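PDB 5J6Q: cell wall binding protein cwp8 from Peptoclostridium difficile, which probably anchors itself to the bacterial cell wall through its CWB2 modules, as a cell wall protein associated with the S-layer. Local coordinates for residues G309-I314 with N336-L341; E300-R305 with E352-R357; A313-G318 with K367-G372; R294-V299 with P348-A353. One frame throughout, in Å; residues are numbered along the deposited sequence.

Contact 1. Residues G309-I314 with N336-L341; sequences GEAEAI and NAPILL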
loop_
_atom_site.group_PDB
_atom_site.type_symbol
_atom_site.label_atom_id
_atom_site.label_comp_id
_atom_site.label_asym_id
_atom_site.label_seq_id
_atom_site.Cartn_x
_atom_site.Cartn_y
_atom_site.Cartn_z
ATOM N N GLY A 309 -18.498 -20.106 8.688
ATOM C CA GLY A 309 -19.092 -21.318 9.227
ATOM C C GLY A 309 -18.203 -22.515 9.507
ATOM O O GLY A 309 -18.687 -23.616 9.795
ATOM N N GLU A 310 -16.903 -22.331 9.470
ATOM C CA GLU A 310 -15.984 -23.455 9.674
ATOM C C GLU A 310 -15.565 -23.639 11.151
ATOM O O GLU A 310 -14.924 -24.626 11.478
ATOM C CB GLU A 310 -14.794 -23.205 8.746
ATOM C CG GLU A 310 -13.776 -24.320 8.652
ATOM C CD GLU A 310 -12.771 -23.989 7.580
ATOM O OE1 GLU A 310 -12.977 -24.436 6.413
ATOM O OE2 GLU A 310 -11.797 -23.244 7.902
ATOM N N ALA A 311 -15.923 -22.713 12.076
ATOM C CA ALA A 311 -15.542 -22.954 13.477
ATOM C C ALA A 311 -16.563 -23.920 14.177
ATOM O O ALA A 311 -17.793 -23.770 14.011
ATOM C CB ALA A 311 -15.486 -21.624 14.265
ATOM N N GLU A 312 -16.043 -24.818 15.035
ATOM C CA GLU A 312 -16.890 -25.740 15.704
ATOM C C GLU A 312 -17.322 -25.211 17.006
ATOM O O GLU A 312 -18.252 -25.747 17.624
ATOM C CB GLU A 312 -16.158 -27.073 15.812
ATOM C CG GLU A 312 -15.980 -27.626 14.399
ATOM C CD GLU A 312 -14.932 -28.693 14.296
ATOM O OE1 GLU A 312 -14.591 -29.065 13.153
ATOM O OE2 GLU A 312 -14.452 -29.161 15.348
ATOM N N ALA A 313 -16.710 -24.111 17.425
ATOM C CA ALA A 313 -17.045 -23.547 18.728
ATOM C C ALA A 313 -16.493 -22.142 18.881
ATOM O O ALA A 313 -15.851 -21.619 17.962
ATOM C CB ALA A 313 -16.473 -24.434 19.835
ATOM N N ILE A 314 -16.787 -21.508 20.038
ATOM C CA ILE A 314 -16.313 -20.154 20.356
ATOM C C ILE A 314 -15.663 -20.272 21.788
ATOM O O ILE A 314 -16.222 -20.976 22.639
ATOM C CB ILE A 314 -17.445 -19.070 20.409
ATOM C CG1 ILE A 314 -18.277 -19.041 19.101
ATOM C CG2 ILE A 314 -16.817 -17.644 20.740
ATOM C CD1 ILE A 314 -17.594 -18.370 17.930
ATOM N N ASN A 336 -11.346 -26.387 17.914
ATOM C CA ASN A 336 -11.335 -25.619 16.650
ATOM C C ASN A 336 -12.212 -24.372 16.747
ATOM O O ASN A 336 -13.139 -24.183 15.974
ATOM C CB ASN A 336 -11.808 -26.533 15.524
ATOM C CG ASN A 336 -10.892 -27.718 15.419
ATOM O OD1 ASN A 336 -9.709 -27.550 15.103
ATOM N ND2 ASN A 336 -11.348 -28.944 15.681
ATOM N N ALA A 337 -11.921 -23.540 17.725
ATOM C CA ALA A 337 -12.705 -22.346 18.049
ATOM C C ALA A 337 -11.798 -21.148 18.116
ATOM O O ALA A 337 -10.636 -21.338 18.480
ATOM C CB ALA A 337 -13.352 -22.518 19.421
ATOM N N PRO A 338 -12.249 -19.931 17.786
ATOM C CA PRO A 338 -11.370 -18.701 17.870
ATOM C C PRO A 338 -11.348 -18.214 19.290
ATOM O O PRO A 338 -12.339 -18.485 20.000
ATOM C CB PRO A 338 -12.099 -17.663 17.048
ATOM C CG PRO A 338 -13.671 -18.143 17.220
ATOM C CD PRO A 338 -13.558 -19.654 17.155
ATOM N N ILE A 339 -10.319 -17.400 19.682
ATOM C CA ILE A 339 -10.372 -16.915 20.999
ATOM C C ILE A 339 -10.848 -15.522 20.781
ATOM O O ILE A 339 -10.197 -14.706 20.149
ATOM C CB ILE A 339 -9.099 -17.064 21.842
ATOM C CG1 ILE A 339 -8.808 -18.532 22.194
ATOM C CG2 ILE A 339 -9.328 -16.266 23.107
ATOM C CD1 ILE A 339 -7.250 -18.882 22.616
ATOM N N LEU A 340 -12.047 -15.234 21.239
ATOM C CA LEU A 340 -12.579 -13.909 20.959
ATOM C C LEU A 340 -12.681 -13.256 22.336
ATOM O O LEU A 340 -12.499 -13.937 23.316
ATOM C CB LEU A 340 -13.946 -13.927 20.212
ATOM C CG LEU A 340 -13.827 -14.418 18.739
ATOM C CD1 LEU A 340 -15.259 -14.749 18.152
ATOM C CD2 LEU A 340 -13.187 -13.336 17.843
ATOM N N LEU A 341 -12.983 -11.988 22.410
ATOM C CA LEU A 341 -12.920 -11.289 23.672
ATOM C C LEU A 341 -14.217 -10.558 23.982
ATOM O O LEU A 341 -14.814 -9.989 23.067
ATOM C CB LEU A 341 -11.792 -10.219 23.548
ATOM C CG LEU A 341 -10.389 -10.722 23.073
ATOM C CD1 LEU A 341 -9.452 -9.522 22.740
ATOM C CD2 LEU A 341 -9.759 -11.554 24.101
#

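Contact 2. Residues E300-R305 with E352-R357; sequences EVSKER and EAEILR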
loop_
_atom_site.group_PDB
_atom_site.type_symbol
_atom_site.label_atom_id
_atom_site.label_comp_id
_atom_site.label_asym_id
_atom_site.label_seq_id
_atom_site.Cartn_x
_atom_site.Cartn_y
_atom_site.Cartn_z
ATOM N N GLU A 300 -9.484 -10.374 13.229
ATOM C CA GLU A 300 -8.565 -10.665 12.109
ATOM C C GLU A 300 -7.829 -11.990 12.297
ATOM O O GLU A 300 -7.578 -12.661 11.274
ATOM C CB GLU A 300 -7.533 -9.530 11.826
ATOM C CG GLU A 300 -8.201 -8.214 11.410
ATOM C CD GLU A 300 -9.106 -8.396 10.154
ATOM O OE1 GLU A 300 -8.609 -8.868 9.151
ATOM O OE2 GLU A 300 -10.301 -8.081 10.205
ATOM N N VAL A 301 -7.477 -12.388 13.540
ATOM C CA VAL A 301 -6.897 -13.731 13.729
ATOM C C VAL A 301 -7.994 -14.767 13.358
ATOM O O VAL A 301 -7.710 -15.734 12.638
ATOM C CB VAL A 301 -6.393 -14.024 15.171
ATOM C CG1 VAL A 301 -6.056 -15.517 15.389
ATOM C CG2 VAL A 301 -5.148 -13.172 15.428
ATOM N N SER A 302 -9.219 -14.548 13.829
ATOM C CA SER A 302 -10.314 -15.485 13.533
ATOM C C SER A 302 -10.516 -15.596 12.007
ATOM O O SER A 302 -10.635 -16.715 11.484
ATOM C CB SER A 302 -11.604 -15.065 14.222
ATOM O OG SER A 302 -12.537 -16.128 14.170
ATOM N N LYS A 303 -10.505 -14.466 11.280
ATOM C CA LYS A 303 -10.622 -14.615 9.824
ATOM C C LYS A 303 -9.483 -15.423 9.211
ATOM O O LYS A 303 -9.700 -16.118 8.218
ATOM C CB LYS A 303 -10.711 -13.269 9.167
ATOM C CG LYS A 303 -12.088 -12.648 9.531
ATOM C CD LYS A 303 -11.912 -11.153 9.386
ATOM C CE LYS A 303 -13.212 -10.380 9.466
ATOM N NZ LYS A 303 -13.089 -9.156 8.635
ATOM N N GLU A 304 -8.282 -15.386 9.825
ATOM C CA GLU A 304 -7.202 -16.131 9.270
ATOM C C GLU A 304 -7.401 -17.588 9.553
ATOM O O GLU A 304 -7.114 -18.422 8.697
ATOM C CB GLU A 304 -5.854 -15.650 9.827
ATOM C CG GLU A 304 -4.697 -16.264 9.086
ATOM C CD GLU A 304 -4.597 -15.785 7.625
ATOM O OE1 GLU A 304 -4.981 -14.598 7.323
ATOM O OE2 GLU A 304 -4.115 -16.598 6.812
ATOM N N ARG A 305 -7.916 -17.910 10.739
ATOM C CA ARG A 305 -8.112 -19.295 11.109
ATOM C C ARG A 305 -9.347 -19.941 10.462
ATOM O O ARG A 305 -9.283 -21.130 10.148
ATOM C CB ARG A 305 -8.261 -19.409 12.646
ATOM C CG ARG A 305 -6.972 -18.932 13.324
ATOM C CD ARG A 305 -7.000 -19.107 14.824
ATOM N NE ARG A 305 -7.293 -20.490 15.198
ATOM C CZ ARG A 305 -8.016 -20.817 16.246
ATOM N NH1 ARG A 305 -8.253 -22.104 16.515
ATOM N NH2 ARG A 305 -8.491 -19.879 17.056
ATOM N N GLU A 352 -19.643 -10.071 18.180
ATOM C CA GLU A 352 -20.915 -10.751 17.973
ATOM C C GLU A 352 -20.996 -11.114 16.520
ATOM O O GLU A 352 -21.291 -12.273 16.173
ATOM C CB GLU A 352 -22.076 -9.795 18.393
ATOM C CG GLU A 352 -23.452 -10.276 17.956
ATOM C CD GLU A 352 -24.552 -9.398 18.522
ATOM O OE1 GLU A 352 -24.603 -8.226 18.142
ATOM O OE2 GLU A 352 -25.326 -9.873 19.356
ATOM N N ALA A 353 -20.685 -10.135 15.648
ATOM C CA ALA A 353 -20.670 -10.332 14.197
ATOM C C ALA A 353 -19.710 -11.432 13.799
ATOM O O ALA A 353 -20.039 -12.164 12.871
ATOM C CB ALA A 353 -20.314 -9.016 13.485
ATOM N N GLU A 354 -18.493 -11.614 14.513
ATOM C CA GLU A 354 -17.527 -12.687 14.098
ATOM C C GLU A 354 -18.071 -13.989 14.625
ATOM O O GLU A 354 -17.878 -15.032 13.991
ATOM C CB GLU A 354 -16.043 -12.456 14.601
ATOM C CG GLU A 354 -15.076 -13.581 14.275
ATOM C CD GLU A 354 -14.673 -13.636 12.782
ATOM O OE1 GLU A 354 -13.804 -14.419 12.474
ATOM O OE2 GLU A 354 -15.255 -12.932 11.923
ATOM N N ILE A 355 -18.719 -13.972 15.796
ATOM C CA ILE A 355 -19.385 -15.230 16.258
ATOM C C ILE A 355 -20.338 -15.824 15.131
ATOM O O ILE A 355 -20.278 -17.008 14.803
ATOM C CB ILE A 355 -20.282 -14.976 17.467
ATOM C CG1 ILE A 355 -19.430 -14.423 18.622
ATOM C CG2 ILE A 355 -21.032 -16.381 17.930
ATOM C CD1 ILE A 355 -18.553 -15.489 19.126
ATOM N N LEU A 356 -21.170 -14.977 14.552
ATOM C CA LEU A 356 -22.111 -15.439 13.519
ATOM C C LEU A 356 -21.422 -15.981 12.330
ATOM O O LEU A 356 -21.760 -17.033 11.810
ATOM C CB LEU A 356 -23.007 -14.273 13.103
ATOM C CG LEU A 356 -23.902 -13.750 14.232
ATOM C CD1 LEU A 356 -24.816 -12.639 13.655
ATOM C CD2 LEU A 356 -24.759 -14.853 14.852
ATOM N N ARG A 357 -20.399 -15.287 11.895
ATOM C CA ARG A 357 -19.654 -15.640 10.701
ATOM C C ARG A 357 -19.000 -16.958 10.818
ATOM O O ARG A 357 -19.107 -17.761 9.863
ATOM C CB ARG A 357 -18.559 -14.587 10.374
ATOM C CG ARG A 357 -18.025 -14.769 8.937
ATOM C CD ARG A 357 -16.684 -14.047 8.647
ATOM N NE ARG A 357 -15.594 -14.488 9.527
ATOM C CZ ARG A 357 -14.818 -15.532 9.292
ATOM N NH1 ARG A 357 -14.972 -16.258 8.196
ATOM N NH2 ARG A 357 -13.866 -15.870 10.180
#

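Contact 3. Residues A313-G318 with K367-G372; sequences AIILVG and KIYIVG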
loop_
_atom_site.group_PDB
_atom_site.type_symbol
_atom_site.label_atom_id
_atom_site.label_comp_id
_atom_site.label_asym_id
_atom_site.label_seq_id
_atom_site.Cartn_x
_atom_site.Cartn_y
_atom_site.Cartn_z
ATOM N N ALA A 313 -16.710 -24.111 17.425
ATOM C CA ALA A 313 -17.045 -23.547 18.728
ATOM C C ALA A 313 -16.493 -22.142 18.881
ATOM O O ALA A 313 -15.851 -21.619 17.962
ATOM C CB ALA A 313 -16.473 -24.434 19.835
ATOM N N ILE A 314 -16.787 -21.508 20.038
ATOM C CA ILE A 314 -16.313 -20.154 20.356
ATOM C C ILE A 314 -15.663 -20.272 21.788
ATOM O O ILE A 314 -16.222 -20.976 22.639
ATOM C CB ILE A 314 -17.445 -19.070 20.409
ATOM C CG1 ILE A 314 -18.277 -19.041 19.101
ATOM C CG2 ILE A 314 -16.817 -17.644 20.740
ATOM C CD1 ILE A 314 -17.594 -18.370 17.930
ATOM N N ILE A 315 -14.449 -19.691 21.979
ATOM C CA ILE A 315 -13.865 -19.571 23.269
ATOM C C ILE A 315 -13.985 -18.085 23.484
ATOM O O ILE A 315 -13.476 -17.305 22.664
ATOM C CB ILE A 315 -12.402 -20.012 23.428
ATOM C CG1 ILE A 315 -12.126 -21.369 22.758
ATOM C CG2 ILE A 315 -12.111 -20.118 24.941
ATOM C CD1 ILE A 315 -12.705 -22.542 23.598
ATOM N N LEU A 316 -14.613 -17.670 24.570
ATOM C CA LEU A 316 -14.810 -16.249 24.875
ATOM C C LEU A 316 -14.124 -15.914 26.237
ATOM O O LEU A 316 -14.427 -16.547 27.240
ATOM C CB LEU A 316 -16.300 -16.020 24.933
ATOM C CG LEU A 316 -16.760 -14.591 24.848
ATOM C CD1 LEU A 316 -16.165 -13.892 23.654
ATOM C CD2 LEU A 316 -18.320 -14.638 24.703
ATOM N N VAL A 317 -13.141 -14.960 26.266
ATOM C CA VAL A 317 -12.472 -14.695 27.550
ATOM C C VAL A 317 -12.674 -13.228 27.875
ATOM O O VAL A 317 -13.183 -12.502 27.017
ATOM C CB VAL A 317 -10.964 -15.162 27.397
ATOM C CG1 VAL A 317 -10.206 -14.266 26.441
ATOM C CG2 VAL A 317 -10.243 -15.179 28.735
ATOM N N GLY A 318 -12.360 -12.751 29.099
ATOM C CA GLY A 318 -12.484 -11.319 29.372
ATOM C C GLY A 318 -11.347 -10.589 28.628
ATOM O O GLY A 318 -10.243 -11.151 28.469
ATOM N N LYS A 367 -21.022 -25.073 20.389
ATOM C CA LYS A 367 -20.940 -24.488 21.702
ATOM C C LYS A 367 -20.057 -23.202 21.816
ATOM O O LYS A 367 -19.139 -22.993 21.057
ATOM C CB LYS A 367 -20.354 -25.544 22.619
ATOM C CG LYS A 367 -21.401 -26.542 23.069
ATOM C CD LYS A 367 -20.966 -27.948 22.748
ATOM C CE LYS A 367 -20.347 -28.596 23.956
ATOM N NZ LYS A 367 -19.611 -29.827 23.575
ATOM N N ILE A 368 -20.370 -22.402 22.795
ATOM C CA ILE A 368 -19.717 -21.178 23.161
ATOM C C ILE A 368 -19.257 -21.397 24.628
ATOM O O ILE A 368 -20.126 -21.595 25.503
ATOM C CB ILE A 368 -20.642 -19.948 23.105
ATOM C CG1 ILE A 368 -21.079 -19.652 21.645
ATOM C CG2 ILE A 368 -19.921 -18.736 23.726
ATOM C CD1 ILE A 368 -22.102 -18.515 21.591
ATOM N N TYR A 369 -17.890 -21.461 24.866
ATOM C CA TYR A 369 -17.387 -21.589 26.197
ATOM C C TYR A 369 -16.971 -20.205 26.673
ATOM O O TYR A 369 -16.249 -19.517 25.942
ATOM C CB TYR A 369 -16.157 -22.475 26.243
ATOM C CG TYR A 369 -16.341 -23.865 25.701
ATOM C CD1 TYR A 369 -16.302 -24.111 24.342
ATOM C CD2 TYR A 369 -16.519 -24.952 26.559
ATOM C CE1 TYR A 369 -16.421 -25.408 23.837
ATOM C CE2 TYR A 369 -16.643 -26.246 26.068
ATOM C CZ TYR A 369 -16.596 -26.470 24.706
ATOM O OH TYR A 369 -16.738 -27.762 24.222
ATOM N N ILE A 370 -17.383 -19.787 27.845
ATOM C CA ILE A 370 -16.972 -18.504 28.426
ATOM C C ILE A 370 -15.918 -18.902 29.488
ATOM O O ILE A 370 -16.243 -19.657 30.391
ATOM C CB ILE A 370 -18.227 -17.824 28.989
ATOM C CG1 ILE A 370 -19.056 -17.309 27.819
ATOM C CG2 ILE A 370 -17.891 -16.675 29.950
ATOM C CD1 ILE A 370 -20.504 -17.091 28.118
ATOM N N VAL A 371 -14.646 -18.477 29.324
ATOM C CA VAL A 371 -13.618 -18.809 30.308
ATOM C C VAL A 371 -13.520 -17.685 31.350
ATOM O O VAL A 371 -13.586 -16.519 30.970
ATOM C CB VAL A 371 -12.308 -19.034 29.540
ATOM C CG1 VAL A 371 -11.135 -19.258 30.508
ATOM C CG2 VAL A 371 -12.473 -20.244 28.606
ATOM N N GLY A 372 -13.391 -18.016 32.647
ATOM C CA GLY A 372 -13.302 -16.986 33.662
ATOM C C GLY A 372 -14.623 -16.793 34.387
ATOM O O GLY A 372 -15.676 -17.289 33.962
#

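Contact 4. Residues R294-V299 with P348-A353; sequences RFTTAV and PSEIEA. With SO4 (sulfate ion), chain D.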
loop_
_atom_site.group_PDB
_atom_site.type_symbol
_atom_site.label_atom_id
_atom_site.label_comp_id
_atom_site.label_asym_id
_atom_site.label_seq_id
_atom_site.Cartn_x
_atom_site.Cartn_y
_atom_site.Cartn_z
ATOM N N ARG A 294 -7.835 -4.518 20.417
ATOM C CA ARG A 294 -7.668 -5.953 20.718
ATOM C C ARG A 294 -8.867 -6.758 20.209
ATOM O O ARG A 294 -8.705 -7.896 19.689
ATOM C CB ARG A 294 -7.453 -6.158 22.232
ATOM C CG ARG A 294 -8.684 -5.766 23.094
ATOM C CD ARG A 294 -8.320 -5.714 24.599
ATOM N NE ARG A 294 -7.111 -4.936 24.827
ATOM C CZ ARG A 294 -6.208 -5.209 25.772
ATOM N NH1 ARG A 294 -5.117 -4.459 25.891
ATOM N NH2 ARG A 294 -6.388 -6.229 26.600
ATOM N N PHE A 295 -10.070 -6.182 20.291
ATOM C CA PHE A 295 -11.297 -6.836 19.696
ATOM C C PHE A 295 -11.184 -7.015 18.167
ATOM O O PHE A 295 -11.474 -8.107 17.682
ATOM C CB PHE A 295 -12.618 -5.980 19.948
ATOM C CG PHE A 295 -12.757 -5.708 21.423
ATOM C CD1 PHE A 295 -12.490 -4.446 21.939
ATOM C CD2 PHE A 295 -13.095 -6.725 22.303
ATOM C CE1 PHE A 295 -12.554 -4.206 23.320
ATOM C CE2 PHE A 295 -13.155 -6.490 23.677
ATOM C CZ PHE A 295 -12.874 -5.225 24.177
ATOM N N THR A 296 -10.750 -5.948 17.393
ATOM C CA THR A 296 -10.715 -6.134 15.914
ATOM C C THR A 296 -9.465 -6.965 15.482
ATOM O O THR A 296 -9.538 -7.740 14.489
ATOM C CB THR A 296 -10.874 -4.822 15.200
ATOM O OG1 THR A 296 -10.017 -3.835 15.846
ATOM C CG2 THR A 296 -12.344 -4.357 15.247
ATOM N N THR A 297 -8.345 -6.847 16.237
ATOM C CA THR A 297 -7.219 -7.781 15.981
ATOM C C THR A 297 -7.717 -9.197 16.213
ATOM O O THR A 297 -7.462 -10.065 15.355
ATOM C CB THR A 297 -6.043 -7.493 16.897
ATOM O OG1 THR A 297 -5.612 -6.148 16.610
ATOM C CG2 THR A 297 -4.895 -8.507 16.727
ATOM N N ALA A 298 -8.454 -9.464 17.305
ATOM C CA ALA A 298 -8.967 -10.856 17.597
ATOM C C ALA A 298 -9.862 -11.394 16.428
ATOM O O ALA A 298 -9.727 -12.570 16.015
ATOM C CB ALA A 298 -9.722 -10.896 18.935
ATOM N N VAL A 299 -10.705 -10.513 15.842
ATOM C CA VAL A 299 -11.464 -10.905 14.636
ATOM C C VAL A 299 -10.535 -11.220 13.460
ATOM O O VAL A 299 -10.756 -12.208 12.719
ATOM C CB VAL A 299 -12.456 -9.778 14.228
ATOM C CG1 VAL A 299 -13.224 -10.196 12.973
ATOM C CG2 VAL A 299 -13.445 -9.436 15.396
ATOM N N PRO A 348 -19.000 -6.450 22.328
ATOM C CA PRO A 348 -18.889 -5.438 21.272
ATOM C C PRO A 348 -19.515 -6.047 19.975
ATOM O O PRO A 348 -19.429 -7.262 19.873
ATOM C CB PRO A 348 -17.364 -5.191 21.190
ATOM C CG PRO A 348 -16.871 -5.579 22.562
ATOM C CD PRO A 348 -17.687 -6.841 22.850
ATOM N N SER A 349 -20.066 -5.253 19.038
ATOM C CA SER A 349 -20.729 -5.777 17.867
ATOM C C SER A 349 -19.791 -6.505 16.931
ATOM O O SER A 349 -20.231 -7.421 16.239
ATOM C CB SER A 349 -21.451 -4.667 17.094
ATOM O OG SER A 349 -20.587 -3.698 16.536
ATOM N N GLU A 350 -18.526 -6.117 16.909
ATOM C CA GLU A 350 -17.518 -6.731 16.051
ATOM C C GLU A 350 -17.320 -8.156 16.378
ATOM O O GLU A 350 -17.146 -8.953 15.494
ATOM C CB GLU A 350 -16.165 -5.989 16.182
ATOM C CG GLU A 350 -16.207 -4.648 15.481
ATOM C CD GLU A 350 -16.523 -3.493 16.454
ATOM O OE1 GLU A 350 -16.291 -2.365 16.040
ATOM O OE2 GLU A 350 -16.993 -3.735 17.617
ATOM N N ILE A 351 -17.331 -8.482 17.650
ATOM C CA ILE A 351 -17.140 -9.843 18.161
ATOM C C ILE A 351 -18.487 -10.681 17.927
ATOM O O ILE A 351 -18.450 -11.835 17.527
ATOM C CB ILE A 351 -16.790 -9.735 19.660
ATOM C CG1 ILE A 351 -15.303 -9.155 19.872
ATOM C CG2 ILE A 351 -16.965 -11.090 20.341
ATOM C CD1 ILE A 351 -14.139 -9.912 19.197
ATOM N N GLU A 352 -19.643 -10.071 18.180
ATOM C CA GLU A 352 -20.915 -10.751 17.973
ATOM C C GLU A 352 -20.996 -11.114 16.520
ATOM O O GLU A 352 -21.291 -12.273 16.173
ATOM C CB GLU A 352 -22.076 -9.795 18.393
ATOM C CG GLU A 352 -23.452 -10.276 17.956
ATOM C CD GLU A 352 -24.552 -9.398 18.522
ATOM O OE1 GLU A 352 -24.603 -8.226 18.142
ATOM O OE2 GLU A 352 -25.326 -9.873 19.356
ATOM N N ALA A 353 -20.685 -10.135 15.648
ATOM C CA ALA A 353 -20.670 -10.332 14.197
ATOM C C ALA A 353 -19.710 -11.432 13.799
ATOM O O ALA A 353 -20.039 -12.164 12.871
ATOM C CB ALA A 353 -20.314 -9.016 13.485
HETATM S S SO4 D . -6.226 -2.005 22.792
HETATM O O1 SO4 D . -5.513 -1.897 24.100
HETATM O O2 SO4 D . -6.545 -0.778 22.293
HETATM O O3 SO4 D . -7.426 -2.713 22.912
HETATM O O4 SO4 D . -5.327 -2.732 21.796
#

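Contact 1. Residues G309-I314 with N336-L341
Glu312 and Asn336 bring together the two flat groups of this contact, a carboxylate and an amide whose planes stand 76° apart. The side chains lie side by side and point the same way, and the amide ND2 of Asn336 approaches Glu312 OE2 from above the carboxylate plane, donating a hydrogen bond of 3.1 Å. The backbone adds a second link, Glu312 N donating a hydrogen bond to Asn336 O at 3.1 Å. CG of Glu312 stands anti to the carbonyl carbon (chi1 -66°), and the chain beyond it is extended and ends with OE2 at the amide.

Beyond the polar end the chain becomes apolar. Ala313 CB and Ala337 CB meet at 3.7 Å, while Ala337 CB and Pro338 CD both press on Ala313 O. The proline ring is flanked by two residues of 309-314: Ala311 CB lies 4.0 Å from Pro338 CD, and Ile314 CD1 lies 4.0 Å from Pro338 CG. Ile314 uses its other branch further along, CG2 touching Leu340 CD1 at 4.2 Å. Helix 349-359 covers Ile314 and Leu340 through Ile355, and Arg305 of helix 294-305 bonds Ala337 O.

Here two neighbouring parallel strands of a CWB2 module approach their common sheet. The chemistry is graded: a double link of backbone and side chain lies at the more exposed end, and small or branched apolar groups fill the buried one, so directional hydrogen bonds fix Glu312 against Asn336, while the buried end is held by non-directional apolar contact.

Contact 2. Residues E300-R305 with E352-R357
Ser302 and Lys303 of one helix meet Glu354 and Arg357 of the other, and these four side chains make up the first shell. Ser302 OG donates a weak hydrogen bond to Glu354 OE1 at 2.7 Å, although the position of that oxygen is doubtful because it is modelled too close to its neighbour. Lys303 contributes its aliphatic part: CG lies over one face of the Arg357 guanidinium, 3.7 Å from NH2, and the two side chains cross at about a right angle. Near the plane of the same guanidinium, at its edge, comes the backbone Ser302 O, 3.6 Å from Arg357 NH2.

Within 352-357 the acid and the base are joined by a salt bridge. Arg357 NE points to Glu354 OE2 over 2.9 Å in an almost straight line (175°), with the oxygen in the guanidinium plane but met, on its syn side, from well out of the carboxylate plane. Glu354 CG is anti to the backbone N (chi1 176°), and the chain bends at chi2, which sets CD.

A second shell fixes the arginine further. Asp308 forms a salt bridge with Arg357 NH1, and Phe306 O accepts a bond from NH2, both from the residues that follow helix 294-305. Within 300-305, Lys303 NZ pairs with Glu300 OE2 in a salt bridge whose hydrogen bond is weak, at 3.4 Å.

The helix segments run nearly parallel, 7° apart, with axes 10.9 Å from each other. Parallel neighbouring helices, each leading into a strand of one parallel sheet, fit the toprim-like alpha/beta fold of a CWB2 module.

Contact 3. Residues A313-G318 with K367-G372
Tyr369 and Ile314 share one of four backbone hydrogen bonds that zip 313-318 to 367-372, Tyr369 N to Ile314 O at 2.8 Å. Ile314 N gives to Lys367 O at 3.0 Å, and Leu316 continues the ladder, its N bonding Tyr369 O and its O accepting from Val371 N. Each bonded residue of 313-318 straddles the gap between two partners, the pattern of a parallel pair. Between these rungs Ile370 CA makes a CH···O contact with Leu316 O at 3.4 Å.

Packing follows on both sides of the sheet. On one, Ile314 CG1 and Ile368 CG1 lie side by side at 3.8 Å, with Leu316 and Ile370 repeating the theme. On the other, Ala313 CB sits at the edge of the Tyr369 ring, 4.1 Å from CE1. Ile314 O also lies at the ring's edge, in its plane, 3.6 Å from CD1. Ile315 sends its two branches to different partners, CD1 to Tyr369 CD1 and CG2 to Val371 CG2, the latter at 3.7 Å.

The strand axes stay 4.7 Å apart and cross at -17°. Strand 392-396 flanks 367-371, and 339-342 flanks 313-318. These inner strands of a four-stranded parallel sheet, mostly hydrophobic on both faces, fit a toprim-like alpha/beta module.

Contact 4. Residues R294-V299 with P348-A353
Phe295 and Pro348 make the aromatic part of this contact, a CH-pi interaction between two helix starts. Pro348 CG stands over one face of the phenyl ring, 4.1 Å from its centroid and displaced toward the CD2-CE2 rim. Arg294 CG covers the opposite face, over the ring centre, which leaves the ring sandwiched between two aliphatic carbons.

Apolar contacts extend this along the helices. Ile351 CG1 comes within 4.1 Å of Phe295 CD2, and its CD1 reaches on to Val299 CG2 at 3.9 Å. Further out, Thr296 CG2 meets the aliphatic CG of Glu350 at 3.9 Å. In Thr296 the methyl is anti to the carbonyl carbon while OG1 takes the crowded position between backbone N and C (chi1 45°), turned to Ser293 N and Asp292 OD1 just before the helix.

No hydrogen bond joins the two segments; Arg294 instead binds a sulfate ion, probably from the crystallisation liquor. Sulfate O3 accepts from Arg294 N at 3.1 Å and from Arg294 NE at 3.0 Å, and O1 takes a bond from Arg294 NH1 at 3.2 Å. The sulfur lies in the guanidinium plane at its edge. Gln529 NE2 also binds the ion.

Division of labour follows: Arg294 packs on Phe295 with its carbons and binds the anion through N, NE and NH1, while NH2 is bonded to Glu319 O. An anion beside the first turn of helix 294-305 would be favoured by the helix dipole as well as by the guanidinium, whereas cohesion between 294-299 and 348-353 rests on apolar contact.

Overall arrangement
All four contacts belong to one CWB2 module and differ by layer. Contact 3 has nearly all its touching residues buried, a backbone-bonded pair of inner strands with apolar side chains on both faces. Contact 1 shares strand 313-318 with it but joins the neighbouring strand at its approach, so burial there gives way to a polar, more exposed end. Contacts 2 and 4 hold the same two helices, 294-305 and 349-359, and are only partly buried. Near the helix starts contact 4 relies on aromatic and aliphatic packing; about two turns later contact 2 turns to polar groups, its salt bridges lying within each helix. Ile355 ties the layers together, its CD1 packing on Ile314 of the sheet.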